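Local coordinates for Sodium/calcium exchanger membrane region domain-containing protein (PDB 4KPP) that probably exchanges protons for calcium ions across the membrane, as a member of the sodium/calcium exchanger family, at residues E381-E384 against S385-V389; S171-A174 against I175-L179; A273-N276 against A277-S280. All coordinates share one frame; numbering follows the deposited sequence.

Interaction 1 (E381-E384 against S385-V389); sequences EIVE and SFRTV
The backbone carbonyl of Glu384 serves two donors of Thr388: the amide N reaches Glu384 O at 2.9 Å, while Thr388 OG1 comes to the same Glu384 O at 3.2 Å from above the carbonyl plane, 39° out of it. The hydroxyl can do this because OG1 sits beside its own backbone N (chi1 -65°), which turns it back along the helix. Such an i to i-4 threonine bond is well suited to a buried position on helix 379-393, where the hydroxyl needs an acceptor. With a valine here, Glu384 O would probably lose its second donor and be left with the amide of that residue alone. The same ladder holds the adjoining amides, Ser385 N on Glu381 O, Phe386 N on Ile382 O and Arg387 N on Val383 O. Ser385 OG and Glu381 OE1 reach across to Arg139 of helix 138-152, the first bonding to its backbone O and the second forming a salt bridge with NH2. Glu381's side chain also lies about 6 Å from that of calcium-binding Asp333.

On the surface, Arg387 runs extended beside Val383, whose CG1 lies over one guanidinium face. Glu384 OE2 approaches at the edge of that group, a long salt bridge of 3.8 Å to Arg387 NH1.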
loop_
_atom_site.group_PDB
_atom_site.type_symbol
_atom_site.label_atom_id
_atom_site.label_comp_id
_atom_site.label_asym_id
_atom_site.label_seq_id
_atom_site.Cartn_x
_atom_site.Cartn_y
_atom_site.Cartn_z
ATOM N N GLU A 381 -12.958 13.027 19.164
ATOM C CA GLU A 381 -11.723 12.542 18.558
ATOM C C GLU A 381 -11.608 12.994 17.106
ATOM O O GLU A 381 -10.507 13.204 16.599
ATOM C CB GLU A 381 -11.632 11.016 18.659
ATOM C CG GLU A 381 -11.725 10.489 20.087
ATOM C CD GLU A 381 -10.553 10.919 20.941
ATOM O OE1 GLU A 381 -9.470 11.163 20.374
ATOM O OE2 GLU A 381 -10.712 11.015 22.177
ATOM N N ILE A 382 -12.752 13.139 16.444
ATOM C CA ILE A 382 -12.786 13.650 15.081
ATOM C C ILE A 382 -12.476 15.141 15.089
ATOM O O ILE A 382 -11.734 15.633 14.242
ATOM C CB ILE A 382 -14.150 13.392 14.411
ATOM C CG1 ILE A 382 -14.461 11.894 14.415
ATOM C CG2 ILE A 382 -14.168 13.941 12.987
ATOM C CD1 ILE A 382 -15.830 11.552 13.878
ATOM N N VAL A 383 -13.043 15.851 16.059
ATOM C CA VAL A 383 -12.739 17.263 16.266
ATOM C C VAL A 383 -11.257 17.442 16.576
ATOM O O VAL A 383 -10.609 18.351 16.056
ATOM C CB VAL A 383 -13.583 17.864 17.416
ATOM C CG1 VAL A 383 -13.022 19.211 17.854
ATOM C CG2 VAL A 383 -15.040 17.995 17.000
ATOM N N GLU A 384 -10.722 16.564 17.418
ATOM C CA GLU A 384 -9.302 16.605 17.757
ATOM C C GLU A 384 -8.410 16.402 16.536
ATOM O O GLU A 384 -7.413 17.108 16.360
ATOM C CB GLU A 384 -8.975 15.574 18.837
ATOM C CG GLU A 384 -8.971 16.160 20.233
ATOM C CD GLU A 384 -8.005 17.318 20.354
ATOM O OE1 GLU A 384 -6.834 17.155 19.952
ATOM O OE2 GLU A 384 -8.420 18.394 20.837
ATOM N N SER A 385 -8.787 15.442 15.697
ATOM C CA SER A 385 -8.085 15.170 14.448
ATOM C C SER A 385 -8.103 16.391 13.531
ATOM O O SER A 385 -7.167 16.622 12.763
ATOM C CB SER A 385 -8.721 13.976 13.737
ATOM O OG SER A 385 -8.247 13.864 12.408
ATOM N N PHE A 386 -9.181 17.163 13.621
ATOM C CA PHE A 386 -9.324 18.390 12.851
ATOM C C PHE A 386 -8.379 19.468 13.373
ATOM O O PHE A 386 -7.811 20.239 12.598
ATOM C CB PHE A 386 -10.774 18.877 12.913
ATOM C CG PHE A 386 -10.974 20.265 12.387
ATOM C CD1 PHE A 386 -11.101 20.492 11.028
ATOM C CD2 PHE A 386 -11.048 21.346 13.253
ATOM C CE1 PHE A 386 -11.288 21.767 10.541
ATOM C CE2 PHE A 386 -11.237 22.625 12.771
ATOM C CZ PHE A 386 -11.357 22.836 11.413
ATOM N N ARG A 387 -8.211 19.510 14.690
ATOM C CA ARG A 387 -7.341 20.494 15.328
ATOM C C ARG A 387 -5.863 20.173 15.135
ATOM O O ARG A 387 -5.029 21.077 15.081
ATOM C CB ARG A 387 -7.669 20.622 16.814
ATOM C CG ARG A 387 -8.887 21.478 17.092
ATOM C CD ARG A 387 -9.407 21.267 18.501
ATOM N NE ARG A 387 -10.476 22.208 18.816
ATOM C CZ ARG A 387 -11.320 22.070 19.832
ATOM N NH1 ARG A 387 -11.229 21.017 20.635
ATOM N NH2 ARG A 387 -12.261 22.981 20.039
ATOM N N THR A 388 -5.543 18.885 15.033
ATOM C CA THR A 388 -4.178 18.457 14.748
ATOM C C THR A 388 -3.711 19.033 13.419
ATOM O O THR A 388 -2.596 19.542 13.306
ATOM C CB THR A 388 -4.070 16.925 14.689
ATOM O OG1 THR A 388 -4.351 16.379 15.982
ATOM C CG2 THR A 388 -2.672 16.501 14.257
ATOM N N VAL A 389 -4.577 18.949 12.415
ATOM C CA VAL A 389 -4.278 19.495 11.098
ATOM C C VAL A 389 -4.249 21.023 11.146
ATOM O O VAL A 389 -3.444 21.662 10.470
ATOM C CB VAL A 389 -5.301 19.008 10.057
ATOM C CG1 VAL A 389 -5.040 19.645 8.700
ATOM C CG2 VAL A 389 -5.255 17.494 9.957
#

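Interaction 2 (S171-A174 against I175-L179)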
loop_
_atom_site.group_PDB
_atom_site.type_symbol
_atom_site.label_atom_id
_atom_site.label_comp_id
_atom_site.label_asym_id
_atom_site.label_seq_id
_atom_site.Cartn_x
_atom_site.Cartn_y
_atom_site.Cartn_z
ATOM N N SER A 171 -4.132 15.762 -4.826
ATOM C CA SER A 171 -4.051 16.965 -4.001
ATOM C C SER A 171 -4.075 16.623 -2.517
ATOM O O SER A 171 -3.289 17.161 -1.734
ATOM C CB SER A 171 -5.193 17.931 -4.328
ATOM O OG SER A 171 -5.077 18.429 -5.650
ATOM N N LEU A 172 -4.983 15.730 -2.136
ATOM C CA LEU A 172 -5.086 15.293 -0.749
ATOM C C LEU A 172 -3.765 14.718 -0.261
ATOM O O LEU A 172 -3.300 15.053 0.829
ATOM C CB LEU A 172 -6.206 14.262 -0.583
ATOM C CG LEU A 172 -7.640 14.799 -0.582
ATOM C CD1 LEU A 172 -8.642 13.656 -0.584
ATOM C CD2 LEU A 172 -7.871 15.716 0.611
ATOM N N TYR A 173 -3.154 13.863 -1.074
ATOM C CA TYR A 173 -1.892 13.247 -0.685
ATOM C C TYR A 173 -0.755 14.263 -0.637
ATOM O O TYR A 173 0.069 14.228 0.275
ATOM C CB TYR A 173 -1.525 12.079 -1.601
ATOM C CG TYR A 173 -0.308 11.334 -1.107
ATOM C CD1 TYR A 173 -0.351 10.624 0.083
ATOM C CD2 TYR A 173 0.889 11.359 -1.815
ATOM C CE1 TYR A 173 0.758 9.954 0.556
ATOM C CE2 TYR A 173 2.006 10.682 -1.352
ATOM C CZ TYR A 173 1.932 9.982 -0.166
ATOM O OH TYR A 173 3.032 9.305 0.307
ATOM N N ALA A 174 -0.717 15.163 -1.616
ATOM C CA ALA A 174 0.301 16.212 -1.660
ATOM C C ALA A 174 0.257 17.090 -0.410
ATOM O O ALA A 174 1.294 17.396 0.181
ATOM C CB ALA A 174 0.138 17.060 -2.911
ATOM N N ILE A 175 -0.950 17.488 -0.016
ATOM C CA ILE A 175 -1.153 18.268 1.202
ATOM C C ILE A 175 -0.759 17.450 2.429
ATOM O O ILE A 175 -0.131 17.961 3.359
ATOM C CB ILE A 175 -2.621 18.724 1.335
ATOM C CG1 ILE A 175 -2.981 19.701 0.214
ATOM C CG2 ILE A 175 -2.874 19.365 2.693
ATOM C CD1 ILE A 175 -4.407 20.206 0.282
ATOM N N TYR A 176 -1.130 16.173 2.420
ATOM C CA TYR A 176 -0.774 15.260 3.500
ATOM C C TYR A 176 0.737 15.137 3.664
ATOM O O TYR A 176 1.255 15.202 4.777
ATOM C CB TYR A 176 -1.392 13.884 3.263
ATOM C CG TYR A 176 -0.793 12.790 4.113
ATOM C CD1 TYR A 176 -0.971 12.778 5.491
ATOM C CD2 TYR A 176 -0.054 11.764 3.538
ATOM C CE1 TYR A 176 -0.424 11.778 6.274
ATOM C CE2 TYR A 176 0.495 10.760 4.312
ATOM C CZ TYR A 176 0.307 10.772 5.680
ATOM O OH TYR A 176 0.850 9.774 6.456
ATOM N N ILE A 177 1.435 14.957 2.550
ATOM C CA ILE A 177 2.890 14.890 2.560
ATOM C C ILE A 177 3.492 16.179 3.106
ATOM O O ILE A 177 4.365 16.147 3.975
ATOM C CB ILE A 177 3.445 14.620 1.149
ATOM C CG1 ILE A 177 3.208 13.159 0.768
ATOM C CG2 ILE A 177 4.929 14.942 1.078
ATOM C CD1 ILE A 177 3.789 12.177 1.766
ATOM N N TYR A 178 3.011 17.309 2.597
ATOM C CA TYR A 178 3.476 18.624 3.029
ATOM C C TYR A 178 3.331 18.825 4.537
ATOM O O TYR A 178 4.224 19.365 5.188
ATOM C CB TYR A 178 2.727 19.725 2.275
ATOM C CG TYR A 178 2.960 21.114 2.822
ATOM C CD1 TYR A 178 4.159 21.780 2.599
ATOM C CD2 TYR A 178 1.977 21.763 3.561
ATOM C CE1 TYR A 178 4.375 23.052 3.099
ATOM C CE2 TYR A 178 2.184 23.034 4.063
ATOM C CZ TYR A 178 3.383 23.674 3.830
ATOM O OH TYR A 178 3.588 24.941 4.332
ATOM N N LEU A 179 2.204 18.384 5.087
ATOM C CA LEU A 179 1.947 18.513 6.517
ATOM C C LEU A 179 2.739 17.489 7.323
ATOM O O LEU A 179 2.991 17.685 8.513
ATOM C CB LEU A 179 0.455 18.364 6.814
ATOM C CG LEU A 179 -0.460 19.486 6.325
ATOM C CD1 LEU A 179 -1.890 19.223 6.764
ATOM C CD2 LEU A 179 0.023 20.840 6.829
#
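Tyr173 meets both Tyr176 and Ile177 one turn further along the helix, and its ring carries most of the side-chain contact. The CH-pi interaction comes first: Ile177 CG1 sits over one face, 3.7 Å from the centroid of the Tyr173 ring and 23° off its normal. Ile177 also bends at its second torsion (chi2 -56°), which carries CD1 along the ring toward the phenol end, 3.5 Å from Tyr173 CZ. Isoleucine suits the place because its CG1-CD1 arm can lie along the ring while the branch at CB limits its rotation.

The rings of Tyr173 and Tyr176 meet obliquely, with planes at 43° and centroids 5.8 Å apart. Tyr173 CE1 lies at the edge of the Tyr176 ring, near its plane, and comes within 3.6 Å of Tyr176 CD2. Both tyrosines hold CG opposite the backbone N, and at three residues' spacing the two rings come together on one flank of the helix.

Such i to i+3 and i to i+4 packing belongs to helix 163-182, a predicted transmembrane helix. Tyr173 and Tyr176 face other helices: Tyr173 touches Leu72, and Tyr176 touches Ala68.

Polar contacts form the third group. Regular alpha-helical bonds tie the backbone, with Ile177 N on Tyr173 O at 2.8 Å and Ile175 N on Ser171 O at 2.9 Å. Ser171 OG bonds back to Leu167 O. Tyrosine suits position 176 because its ring packs against apolar neighbours while its buried hydroxyl reaches two polar groups, Glu141 OE1 of helix 138-152 and Ser280 OG of helix 271-285.

Interaction 3 (A273-N276 against A277-S280)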
loop_
_atom_site.group_PDB
_atom_site.type_symbol
_atom_site.label_atom_id
_atom_site.label_comp_id
_atom_site.label_asym_id
_atom_site.label_seq_id
_atom_site.Cartn_x
_atom_site.Cartn_y
_atom_site.Cartn_z
ATOM N N ALA A 273 5.749 2.620 15.494
ATOM C CA ALA A 273 6.308 2.985 14.199
ATOM C C ALA A 273 5.846 2.019 13.109
ATOM O O ALA A 273 5.613 2.421 11.969
ATOM C CB ALA A 273 7.823 3.022 14.271
ATOM N N SER A 274 5.713 0.746 13.471
ATOM C CA SER A 274 5.256 -0.274 12.539
ATOM C C SER A 274 3.830 0.014 12.070
ATOM O O SER A 274 3.527 -0.084 10.883
ATOM C CB SER A 274 5.336 -1.656 13.186
ATOM O OG SER A 274 5.014 -2.673 12.256
ATOM N N MET A 275 2.962 0.379 13.009
ATOM C CA MET A 275 1.581 0.716 12.676
ATOM C C MET A 275 1.475 2.066 11.970
ATOM O O MET A 275 0.595 2.262 11.136
ATOM C CB MET A 275 0.695 0.711 13.925
ATOM C CG MET A 275 0.526 -0.652 14.583
ATOM S SD MET A 275 -0.079 -1.932 13.464
ATOM C CE MET A 275 -1.547 -1.160 12.791
ATOM N N ASN A 276 2.364 2.994 12.313
ATOM C CA ASN A 276 2.417 4.286 11.633
ATOM C C ASN A 276 2.604 4.113 10.132
ATOM O O ASN A 276 2.006 4.836 9.336
ATOM C CB ASN A 276 3.550 5.154 12.185
ATOM C CG ASN A 276 3.208 5.789 13.515
ATOM O OD1 ASN A 276 2.041 6.013 13.827
ATOM N ND2 ASN A 276 4.232 6.088 14.308
ATOM N N ALA A 277 3.439 3.149 9.759
ATOM C CA ALA A 277 3.762 2.899 8.363
ATOM C C ALA A 277 2.592 2.253 7.634
ATOM O O ALA A 277 2.269 2.632 6.507
ATOM C CB ALA A 277 5.012 2.025 8.257
ATOM N N LEU A 278 1.965 1.274 8.279
ATOM C CA LEU A 278 0.823 0.581 7.691
ATOM C C LEU A 278 -0.369 1.514 7.505
ATOM O O LEU A 278 -1.115 1.400 6.530
ATOM C CB LEU A 278 0.412 -0.612 8.553
ATOM C CG LEU A 278 1.392 -1.781 8.650
ATOM C CD1 LEU A 278 0.738 -2.931 9.387
ATOM C CD2 LEU A 278 1.862 -2.220 7.272
ATOM N N ILE A 279 -0.549 2.430 8.448
ATOM C CA ILE A 279 -1.646 3.388 8.374
ATOM C C ILE A 279 -1.370 4.440 7.301
ATOM O O ILE A 279 -2.258 4.790 6.523
ATOM C CB ILE A 279 -1.904 4.048 9.744
ATOM C CG1 ILE A 279 -2.450 3.006 10.730
ATOM C CG2 ILE A 279 -2.855 5.236 9.606
ATOM C CD1 ILE A 279 -2.468 3.461 12.177
ATOM N N SER A 280 -0.130 4.922 7.252
ATOM C CA SER A 280 0.289 5.879 6.231
ATOM C C SER A 280 0.293 5.253 4.838
ATOM O O SER A 280 0.005 5.924 3.850
ATOM C CB SER A 280 1.675 6.449 6.555
ATOM O OG SER A 280 2.103 7.340 5.539
#
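Met275 and Ile279 meet closely through the backbone of one and the side chain of the other: Ile279 CG1 lies 3.2 Å from Met275 O, and CD1 remains beside the same oxygen at 3.5 Å. This follows from the first torsion of Ile279, which sets CG1 beside its own backbone N (chi1 -68°) and folds the chain back over the preceding turn. Met275 O also accepts the Ile279 amide N at 2.9 Å, so its polar surface is both bonded and covered by aliphatic carbon. Leu278 CG lies 3.5 Å from Ser274 O, whose bond from the Leu278 amide is weak. Side chain to side chain the packing is looser, Met275 SD standing 4.3 Å from Leu278 CD1.

These turns belong to helix 271-285 in the second sodium/calcium exchanger domain, and their apolar face lies against helix 96-127: Met275 and Leu278 touch Val119, and Ile279 touches Trp116. Bulky aliphatic residues suit that buried interface, where Ser274 OG bonds to Ala262 O. The Ile279 side chain is about 10 Å from the bound calcium ion.

The loose side is at exposed Ala273, whose small methyl points away and whose O accepts Ala277 N at 3.2 Å. Asn276 and Ala277 are partly exposed. Asn276 directs ND2 to Asp135 OD2, a partner that suits an amide donor, while its backbone O receives Ser280 N at 3.0 Å.

Overall arrangement
From the N terminus, interaction 2 comes first, on helix 163-182 within the first exchanger domain; interaction 3 follows on helix 271-285 in the second, and interaction 1 on helix 379-393 near the C terminus. Each joins consecutive turns of one helix, so none closes a long loop, and the three run in series without nesting or crossing. In space interaction 2 touches both others: Tyr176 reaches Ser280 of interaction 3, and Leu179 CD1 packs on Val389 CG1 of interaction 1. Interactions 1 and 3 do not touch, their nearest atoms about 11 Å apart, yet all three helices pack against helix 138-152.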